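Local coordinates for 3-isopropylmalate dehydratase small subunit (Campylobacter jejuni, PDB 3Q3W), which is the small subunit of the enzyme that interconverts 2-isopropylmalate and 3-isopropylmalate by way of 2-isopropylmaleate, at residues Q5-H10 against I100-A105; G12-L17 against S73-S78; D136-S141 against V155-K160. All coordinates share one frame; numbering follows the deposited sequence.

How the interactions relate
All three contacts reach one mixed sheet, whose strands run in the order 122-125, 102-105, 73-78, 9-17, 145-149, 154-157, 160-163. Interactions 1 and 2 lie in the part of the chain that belongs to the aconitase C-terminal domain family and share strand 9-17, and the 73-78 strand of interaction 2 sits between 9-17 and 102-105. Along the chain, interaction 2 falls between the two halves of interaction 1, their centres about 11 Å apart, and His10 of one bonds Ser74 of the other. Interaction 3 follows later, its centre about 11 Å from interaction 2 and 17 Å from interaction 1. There Leu138 touches Ala14, Pro16 and Val77, joining helix 128-140 to the central strands.

Interaction 1 (Q5-H10 against I100-A105); sequences QKFIIH and IRAIIA
Arg101 reaches from just before strand 102-105 to the chain leading into strand 9-17, and its side chain meets His10 first, then Gln5, Phe7 and Lys6. CB lies over the centre of the His10 imidazole, a CH-pi contact 4.1 Å from the centroid. CG stays over the same ring face, with His10 CE1 3.9 Å away. The chain then bends at chi2 and chi3, which carry CD and then NE off the imidazole toward Gln5. CD comes within van der Waals range of Gln5 NE2. At the tip the guanidinium has a neighbour on each face. The Gln5 amide stacks on one, its plane only 19° from that of the guanidinium; Gln5 NE2 lies 3.5 Å from Arg101 CZ. Phe7, its ring steeply tilted, brings CD1 off-centre over the other, 3.9 Å from Arg101 NH2. At the guanidinium edge, NH1 donates to Lys6 O at 2.6 Å with an N-H...O angle of 156°.

The Phe7 ring also turns its edge to the Arg101 carbonyl, CE1 lying 3.5 Å from that O, and CE1 packs on the CB of Ala102, a residue small enough to let the ring in. Lys6 CB points away from Arg101, and it is the backbone carbonyl that serves the arginine. His10 NE2 is bonded to Ser74 OG on strand 73-78, which probably helps fix the ring's orientation over the aliphatic part of Arg101. A long, flat-ended cation thus suits this place: its methylenes pack against a ring, and its charge probably strengthens the bond to a carbonyl that carries none.

Interaction 2 (G12-L17 against S73-S78); sequences GIACPL and SSILVS
Strands 12-17 and 73-78 run side by side in the same direction, their axes 4.5 Å apart at the closest and 28° from parallel. Ile13 O receives two amides, Ser74 N at 2.9 Å and Ile75 N slightly farther off. Regular parallel pairing follows: Cys15 N donates to Ile75 O, Val77 N to Cys15 O, and Leu17 N to Val77 O at 2.7 Å, where the N-H...O angle of 170° makes a nearly straight bond. The CA of Ala14 adds a CA-H...O contact to Ile75 O.

This pair belongs to the parallel part of the sheet in this aconitase C-terminal-type (LeuD) protein, with 102-105 flanking 73-78; antiparallel 145-149 flanks 12-17. On the face bearing Ala14, Ile75, Pro16 and Val77, Ala14 CB meets Ile75 CB at 3.7 Å, and Leu138 and its neighbours on helix 128-140 cover the strands. Ala14, with only CB, is consistent with the close approach of Leu138, while the branched Ile75 and Val77 suit extended backbone and offer broad apolar surfaces. The other face carries Cys15, Leu76 and Leu17, with Leu17 CD1 against Leu76 CD1 at 4.0 Å and Leu76 CD2 against the CB of Cys15.

Serines lie at both ends of the pair. Ser78 OG, anti to its backbone N (chi1 -154°), donates to Leu17 O at 2.9 Å in the plane of that carbonyl. Ser73 OG rests 3.4 Å from Cys15 CB and is bonded to Tyr70 O. Ser74 OG shares a water with Ile13 N and bonds His10 NE2; it lies 3.6 Å from the CA of Gly12, where a side chain would collide with the hydroxyl.

Interaction 3 (D136-S141 against V155-K160); sequences DELKKS and VFFKDK
A type II' beta turn, Phe157 to Lys160, joins strands 154-157 and 160-163 as a hairpin and packs against the last turn of helix 128-140. The hairpin is closed by paired backbone bonds between Phe157 and Lys160. Phe157 carries most of the apolar contact: its CG is anti to the backbone N (chi1 -172°), and the ring reaches toward the helix, meeting it with CE2 and CZ. Glu137 CG comes obliquely to within 3.3 Å of Phe157 CE2, and Leu138 CD1, also oblique, lies 3.7 Å from Phe157 CZ, the two side chains crossing at about a right angle. Glutamate suits this position because its methylenes can cover a ring while its carboxylate remains at the partly exposed surface.

Lys158 CG lies over the centre of one Phe157 face, and the chain then bends toward the helix end. There Lys158 NZ donates to Ser141 OG at 2.9 Å, at the residue where the chain leaves helical geometry. Ser141 OG is also bonded to Asp143 O, so the short hydroxyl side chain links the hairpin to the loop after the helix. Glu137 OE2 touches Lys158 CE at 3.5 Å, and Glu137 OE1 is 4.5 Å from Lys160 NZ, beyond salt-bridge range; these lysines nevertheless probably ease the carboxylate's charge. Lys160 has its salt bridge with Glu133, one turn earlier in the helix.

Beyond the hairpin, Phe157 packs on Ile146 of strand 145-149 and Leu138 on Ala14 and Pro16 of strand 9-17, so the end of helix 128-140 touches both the hairpin and strand 9-17.

Interaction 1 (Q5-H10 against I100-A105)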
loop_
_atom_site.group_PDB
_atom_site.type_symbol
_atom_site.label_atom_id
_atom_site.label_comp_id
_atom_site.label_asym_id
_atom_site.label_seq_id
_atom_site.Cartn_x
_atom_site.Cartn_y
_atom_site.Cartn_z
ATOM N N GLN A 5 -7.717 -11.835 0.787
ATOM C CA GLN A 5 -6.588 -12.701 0.827
ATOM C C GLN A 5 -6.095 -12.728 2.267
ATOM O O GLN A 5 -6.078 -11.713 2.928
ATOM C CB GLN A 5 -5.537 -12.118 -0.079
ATOM C CG GLN A 5 -4.516 -13.085 -0.480
ATOM C CD GLN A 5 -3.499 -12.455 -1.400
ATOM O OE1 GLN A 5 -3.823 -11.579 -2.236
ATOM N NE2 GLN A 5 -2.269 -12.868 -1.243
ATOM N N LYS A 6 -5.681 -13.889 2.730
ATOM C CA LYS A 6 -5.134 -14.027 4.072
ATOM C C LYS A 6 -3.879 -13.191 4.315
ATOM O O LYS A 6 -2.975 -13.162 3.479
ATOM C CB LYS A 6 -4.846 -15.488 4.300
ATOM C CG LYS A 6 -4.549 -15.854 5.680
ATOM C CD LYS A 6 -4.495 -17.389 5.829
ATOM C CE LYS A 6 -5.784 -18.070 5.339
ATOM N NZ LYS A 6 -5.951 -19.388 5.954
ATOM N N PHE A 7 -3.829 -12.487 5.447
ATOM C CA PHE A 7 -2.594 -11.833 5.905
ATOM C C PHE A 7 -2.331 -12.252 7.362
ATOM O O PHE A 7 -3.138 -11.992 8.241
ATOM C CB PHE A 7 -2.741 -10.330 5.774
ATOM C CG PHE A 7 -1.449 -9.547 5.933
ATOM C CD1 PHE A 7 -1.050 -8.681 4.956
ATOM C CD2 PHE A 7 -0.705 -9.605 7.101
ATOM C CE1 PHE A 7 0.086 -7.908 5.081
ATOM C CE2 PHE A 7 0.430 -8.841 7.241
ATOM C CZ PHE A 7 0.836 -7.976 6.209
ATOM N N ILE A 8 -1.230 -12.957 7.582
ATOM C CA ILE A 8 -0.804 -13.394 8.924
ATOM C C ILE A 8 0.552 -12.707 9.138
ATOM O O ILE A 8 0.635 -11.688 9.796
ATOM C CB ILE A 8 -0.734 -14.925 8.987
ATOM C CG1 ILE A 8 -2.108 -15.518 8.650
ATOM C CG2 ILE A 8 -0.267 -15.439 10.405
ATOM C CD1 ILE A 8 -2.134 -17.054 8.600
ATOM N N ILE A 9 1.570 -13.214 8.441
ATOM C CA ILE A 9 2.943 -12.706 8.489
ATOM C C ILE A 9 3.311 -12.417 7.047
ATOM O O ILE A 9 3.087 -13.253 6.206
ATOM C CB ILE A 9 3.939 -13.783 8.995
ATOM C CG1 ILE A 9 3.490 -14.430 10.321
ATOM C CG2 ILE A 9 5.348 -13.207 9.117
ATOM C CD1 ILE A 9 3.893 -13.693 11.616
ATOM N N HIS A 10 3.861 -11.242 6.764
ATOM C CA HIS A 10 4.376 -10.938 5.425
ATOM C C HIS A 10 5.713 -10.200 5.512
ATOM O O HIS A 10 5.865 -9.251 6.262
ATOM C CB HIS A 10 3.373 -10.090 4.645
ATOM C CG HIS A 10 3.864 -9.660 3.305
ATOM N ND1 HIS A 10 3.916 -10.511 2.221
ATOM C CD2 HIS A 10 4.379 -8.477 2.881
ATOM C CE1 HIS A 10 4.420 -9.864 1.186
ATOM N NE2 HIS A 10 4.721 -8.634 1.568
ATOM N N ILE A 100 0.792 -5.022 -3.850
ATOM C CA ILE A 100 0.921 -4.411 -2.530
ATOM C C ILE A 100 0.043 -5.113 -1.498
ATOM O O ILE A 100 -1.175 -5.243 -1.665
ATOM C CB ILE A 100 0.562 -2.911 -2.545
ATOM C CG1 ILE A 100 1.415 -2.169 -3.559
ATOM C CG2 ILE A 100 0.674 -2.295 -1.105
ATOM C CD1 ILE A 100 2.914 -2.384 -3.402
ATOM N N ARG A 101 0.666 -5.588 -0.422
ATOM C CA ARG A 101 -0.041 -6.325 0.621
ATOM C C ARG A 101 -0.336 -5.452 1.864
ATOM O O ARG A 101 -1.266 -5.731 2.640
ATOM C CB ARG A 101 0.806 -7.526 0.995
ATOM C CG ARG A 101 0.942 -8.545 -0.116
ATOM C CD ARG A 101 -0.313 -9.382 -0.270
ATOM N NE ARG A 101 -0.316 -10.539 0.631
ATOM C CZ ARG A 101 -1.274 -10.874 1.495
ATOM N NH1 ARG A 101 -1.100 -11.953 2.231
ATOM N NH2 ARG A 101 -2.393 -10.168 1.645
ATOM N N ALA A 102 0.467 -4.402 2.074
ATOM C CA ALA A 102 0.330 -3.521 3.250
ATOM C C ALA A 102 0.818 -2.118 2.937
ATOM O O ALA A 102 1.751 -1.937 2.128
ATOM C CB ALA A 102 1.083 -4.083 4.439
ATOM N N ILE A 103 0.192 -1.129 3.564
ATOM C CA ILE A 103 0.649 0.246 3.512
ATOM C C ILE A 103 0.858 0.757 4.940
ATOM O O ILE A 103 0.001 0.565 5.787
ATOM C CB ILE A 103 -0.352 1.133 2.802
ATOM C CG1 ILE A 103 -0.606 0.610 1.373
ATOM C CG2 ILE A 103 0.132 2.572 2.801
ATOM C CD1 ILE A 103 -1.910 1.105 0.821
ATOM N N ILE A 104 2.004 1.384 5.192
ATOM C CA ILE A 104 2.321 2.015 6.448
ATOM C C ILE A 104 2.212 3.517 6.215
ATOM O O ILE A 104 2.832 4.054 5.283
ATOM C CB ILE A 104 3.754 1.610 6.888
ATOM C CG1 ILE A 104 3.806 0.099 7.125
ATOM C CG2 ILE A 104 4.197 2.365 8.160
ATOM C CD1 ILE A 104 5.157 -0.456 7.259
ATOM N N ALA A 105 1.402 4.208 7.005
ATOM C CA ALA A 105 1.271 5.663 6.905
ATOM C C ALA A 105 0.846 6.168 8.275
ATOM O O ALA A 105 0.472 5.364 9.109
ATOM C CB ALA A 105 0.220 6.052 5.870
#

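Interaction 2 (G12-L17 against S73-S78)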
loop_
_atom_site.group_PDB
_atom_site.type_symbol
_atom_site.label_atom_id
_atom_site.label_comp_id
_atom_site.label_asym_id
_atom_site.label_seq_id
_atom_site.Cartn_x
_atom_site.Cartn_y
_atom_site.Cartn_z
ATOM N N GLY A 12 8.505 -8.448 2.823
ATOM C CA GLY A 12 8.806 -8.080 1.436
ATOM C C GLY A 12 9.423 -6.700 1.292
ATOM O O GLY A 12 9.617 -5.969 2.270
ATOM N N ILE A 13 9.706 -6.362 0.052
ATOM C CA ILE A 13 10.323 -5.123 -0.310
ATOM C C ILE A 13 9.358 -3.974 -0.049
ATOM O O ILE A 13 8.205 -3.988 -0.521
ATOM C CB ILE A 13 10.727 -5.173 -1.812
ATOM C CG1 ILE A 13 11.645 -6.368 -2.094
ATOM C CG2 ILE A 13 11.306 -3.823 -2.286
ATOM C CD1 ILE A 13 13.004 -6.297 -1.532
ATOM N N ALA A 14 9.799 -3.001 0.743
ATOM C CA ALA A 14 9.014 -1.805 1.010
ATOM C C ALA A 14 9.562 -0.609 0.230
ATOM O O ALA A 14 10.786 -0.510 0.027
ATOM C CB ALA A 14 8.989 -1.519 2.449
ATOM N N CYS A 15 8.648 0.278 -0.185
ATOM C CA CYS A 15 8.951 1.409 -1.055
ATOM C C CYS A 15 8.362 2.664 -0.448
ATOM O O CYS A 15 7.149 2.730 -0.230
ATOM C CB CYS A 15 8.357 1.237 -2.458
ATOM S SG CYS A 15 8.810 2.606 -3.538
ATOM N N PRO A 16 9.205 3.670 -0.197
ATOM C CA PRO A 16 8.683 4.882 0.391
ATOM C C PRO A 16 8.156 5.837 -0.659
ATOM O O PRO A 16 8.814 6.047 -1.685
ATOM C CB PRO A 16 9.906 5.468 1.097
ATOM C CG PRO A 16 11.053 5.023 0.275
ATOM C CD PRO A 16 10.667 3.733 -0.385
ATOM N N LEU A 17 6.982 6.386 -0.423
ATOM C CA LEU A 17 6.396 7.382 -1.321
ATOM C C LEU A 17 6.090 8.651 -0.500
ATOM O O LEU A 17 5.046 8.773 0.146
ATOM C CB LEU A 17 5.127 6.850 -2.006
ATOM C CG LEU A 17 5.313 5.581 -2.837
ATOM C CD1 LEU A 17 3.899 5.045 -3.342
ATOM C CD2 LEU A 17 6.195 5.776 -4.012
ATOM N N SER A 73 8.067 -4.563 -5.096
ATOM C CA SER A 73 7.571 -3.955 -3.841
ATOM C C SER A 73 6.248 -4.590 -3.459
ATOM O O SER A 73 5.382 -4.780 -4.335
ATOM C CB SER A 73 7.419 -2.431 -3.997
ATOM O OG SER A 73 8.676 -1.781 -3.941
ATOM N N SER A 74 6.076 -4.939 -2.181
ATOM C CA SER A 74 4.795 -5.422 -1.670
ATOM C C SER A 74 4.317 -4.675 -0.430
ATOM O O SER A 74 3.209 -4.949 0.112
ATOM C CB SER A 74 4.834 -6.948 -1.419
ATOM O OG SER A 74 5.786 -7.302 -0.425
ATOM N N ILE A 75 5.127 -3.717 0.009
ATOM C CA ILE A 75 4.786 -2.767 1.078
ATOM C C ILE A 75 5.092 -1.329 0.679
ATOM O O ILE A 75 6.159 -1.057 0.081
ATOM C CB ILE A 75 5.623 -3.079 2.353
ATOM C CG1 ILE A 75 5.268 -4.454 2.869
ATOM C CG2 ILE A 75 5.371 -2.058 3.438
ATOM C CD1 ILE A 75 6.294 -5.067 3.868
ATOM N N LEU A 76 4.192 -0.410 1.021
ATOM C CA LEU A 76 4.378 1.017 0.756
ATOM C C LEU A 76 4.470 1.755 2.063
ATOM O O LEU A 76 3.813 1.376 3.033
ATOM C CB LEU A 76 3.245 1.596 -0.087
ATOM C CG LEU A 76 3.023 1.037 -1.509
ATOM C CD1 LEU A 76 1.845 1.770 -2.199
ATOM C CD2 LEU A 76 4.270 1.087 -2.373
ATOM N N VAL A 77 5.310 2.786 2.106
ATOM C CA VAL A 77 5.373 3.667 3.241
ATOM C C VAL A 77 5.118 5.072 2.725
ATOM O O VAL A 77 5.892 5.601 1.910
ATOM C CB VAL A 77 6.736 3.577 3.906
ATOM C CG1 VAL A 77 6.729 4.384 5.233
ATOM C CG2 VAL A 77 7.060 2.152 4.160
ATOM N N SER A 78 4.024 5.673 3.168
ATOM C CA SER A 78 3.621 7.004 2.723
ATOM C C SER A 78 3.297 7.946 3.874
ATOM O O SER A 78 3.453 7.614 5.034
ATOM C CB SER A 78 2.416 6.896 1.817
ATOM O OG SER A 78 2.356 7.993 0.921
HETATM O O HOH W 1 8.111 -7.980 -1.836
#

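Interaction 3 (D136-S141 against V155-K160)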
loop_
_atom_site.group_PDB
_atom_site.type_symbol
_atom_site.label_atom_id
_atom_site.label_comp_id
_atom_site.label_asym_id
_atom_site.label_seq_id
_atom_site.Cartn_x
_atom_site.Cartn_y
_atom_site.Cartn_z
ATOM N N ASP A 136 13.362 7.293 6.245
ATOM C CA ASP A 136 14.760 7.688 6.206
ATOM C C ASP A 136 15.652 6.467 6.109
ATOM O O ASP A 136 16.547 6.377 5.276
ATOM C CB ASP A 136 15.184 8.468 7.434
ATOM C CG ASP A 136 16.643 8.835 7.371
ATOM O OD1 ASP A 136 17.451 8.255 8.124
ATOM O OD2 ASP A 136 16.966 9.648 6.504
ATOM N N GLU A 137 15.399 5.499 6.957
ATOM C CA GLU A 137 16.224 4.317 6.950
ATOM C C GLU A 137 16.039 3.502 5.645
ATOM O O GLU A 137 16.997 2.943 5.125
ATOM C CB GLU A 137 15.848 3.488 8.168
ATOM C CG GLU A 137 16.450 2.102 8.253
ATOM C CD GLU A 137 17.904 2.096 8.568
ATOM O OE1 GLU A 137 18.365 3.032 9.262
ATOM O OE2 GLU A 137 18.587 1.135 8.134
ATOM N N LEU A 138 14.800 3.414 5.159
ATOM C CA LEU A 138 14.490 2.574 4.000
ATOM C C LEU A 138 15.215 3.073 2.762
ATOM O O LEU A 138 15.731 2.299 1.938
ATOM C CB LEU A 138 12.970 2.556 3.766
ATOM C CG LEU A 138 12.393 1.538 2.775
ATOM C CD1 LEU A 138 12.894 0.110 3.009
ATOM C CD2 LEU A 138 10.884 1.634 2.920
ATOM N N LYS A 139 15.245 4.383 2.628
ATOM C CA LYS A 139 15.915 4.994 1.519
ATOM C C LYS A 139 17.390 4.759 1.573
ATOM O O LYS A 139 18.017 4.438 0.546
ATOM C CB LYS A 139 15.693 6.464 1.565
ATOM C CG LYS A 139 14.291 6.842 1.263
ATOM C CD LYS A 139 14.237 8.323 1.040
ATOM C CE LYS A 139 14.566 9.133 2.259
ATOM N NZ LYS A 139 14.378 10.548 1.871
ATOM N N LYS A 140 17.949 4.949 2.771
ATOM C CA LYS A 140 19.362 4.733 2.988
ATOM C C LYS A 140 19.779 3.282 2.829
ATOM O O LYS A 140 20.917 3.022 2.438
ATOM C CB LYS A 140 19.793 5.197 4.369
ATOM C CG LYS A 140 19.772 6.689 4.546
ATOM C CD LYS A 140 20.203 7.025 5.938
ATOM C CE LYS A 140 20.272 8.530 6.137
ATOM N NZ LYS A 140 20.429 8.907 7.563
ATOM N N SER A 141 18.875 2.341 3.109
ATOM C CA SER A 141 19.303 0.937 3.233
ATOM C C SER A 141 19.374 0.202 1.885
ATOM O O SER A 141 18.518 0.390 0.990
ATOM C CB SER A 141 18.366 0.171 4.194
ATOM O OG SER A 141 18.860 -1.140 4.440
ATOM N N VAL A 155 5.507 -4.367 13.296
ATOM C CA VAL A 155 6.317 -4.177 12.099
ATOM C C VAL A 155 7.791 -4.216 12.483
ATOM O O VAL A 155 8.222 -3.565 13.481
ATOM C CB VAL A 155 5.992 -2.833 11.421
ATOM C CG1 VAL A 155 6.946 -2.567 10.270
ATOM C CG2 VAL A 155 4.523 -2.822 10.977
ATOM N N PHE A 156 8.546 -5.043 11.770
ATOM C CA PHE A 156 9.937 -5.309 12.100
ATOM C C PHE A 156 10.751 -4.771 10.949
ATOM O O PHE A 156 10.598 -5.248 9.821
ATOM C CB PHE A 156 10.186 -6.819 12.252
ATOM C CG PHE A 156 9.303 -7.494 13.277
ATOM C CD1 PHE A 156 9.745 -7.676 14.591
ATOM C CD2 PHE A 156 8.026 -7.947 12.936
ATOM C CE1 PHE A 156 8.949 -8.303 15.550
ATOM C CE2 PHE A 156 7.206 -8.580 13.897
ATOM C CZ PHE A 156 7.674 -8.752 15.227
ATOM N N PHE A 157 11.568 -3.752 11.206
ATOM C CA PHE A 157 12.497 -3.225 10.200
ATOM C C PHE A 157 13.888 -3.089 10.814
ATOM O O PHE A 157 14.111 -2.238 11.701
ATOM C CB PHE A 157 12.033 -1.868 9.694
ATOM C CG PHE A 157 12.840 -1.337 8.523
ATOM C CD1 PHE A 157 13.363 -2.197 7.545
ATOM C CD2 PHE A 157 13.040 0.026 8.385
ATOM C CE1 PHE A 157 14.084 -1.717 6.503
ATOM C CE2 PHE A 157 13.745 0.520 7.322
ATOM C CZ PHE A 157 14.283 -0.362 6.370
ATOM N N LYS A 158 14.802 -3.929 10.346
ATOM C CA LYS A 158 16.149 -3.998 10.898
ATOM C C LYS A 158 15.936 -4.534 12.305
ATOM O O LYS A 158 15.244 -5.547 12.451
ATOM C CB LYS A 158 16.843 -2.624 10.871
ATOM C CG LYS A 158 16.970 -2.013 9.491
ATOM C CD LYS A 158 17.703 -2.973 8.597
ATOM C CE LYS A 158 18.281 -2.317 7.370
ATOM N NZ LYS A 158 17.965 -3.241 6.258
ATOM N N ASP A 159 16.482 -3.849 13.315
ATOM C CA ASP A 159 16.273 -4.205 14.717
ATOM C C ASP A 159 15.173 -3.400 15.448
ATOM O O ASP A 159 14.960 -3.606 16.659
ATOM C CB ASP A 159 17.594 -4.045 15.476
ATOM C CG ASP A 159 18.546 -5.217 15.254
ATOM O OD1 ASP A 159 19.333 -5.523 16.189
ATOM O OD2 ASP A 159 18.511 -5.818 14.153
ATOM N N LYS A 160 14.479 -2.515 14.727
ATOM C CA LYS A 160 13.407 -1.690 15.295
ATOM C C LYS A 160 12.020 -2.294 15.148
ATOM O O LYS A 160 11.715 -2.891 14.138
ATOM C CB LYS A 160 13.372 -0.331 14.635
ATOM C CG LYS A 160 14.677 0.375 14.642
ATOM C CD LYS A 160 14.556 1.698 13.921
ATOM C CE LYS A 160 15.834 2.505 14.103
ATOM N NZ LYS A 160 15.944 3.482 12.994
#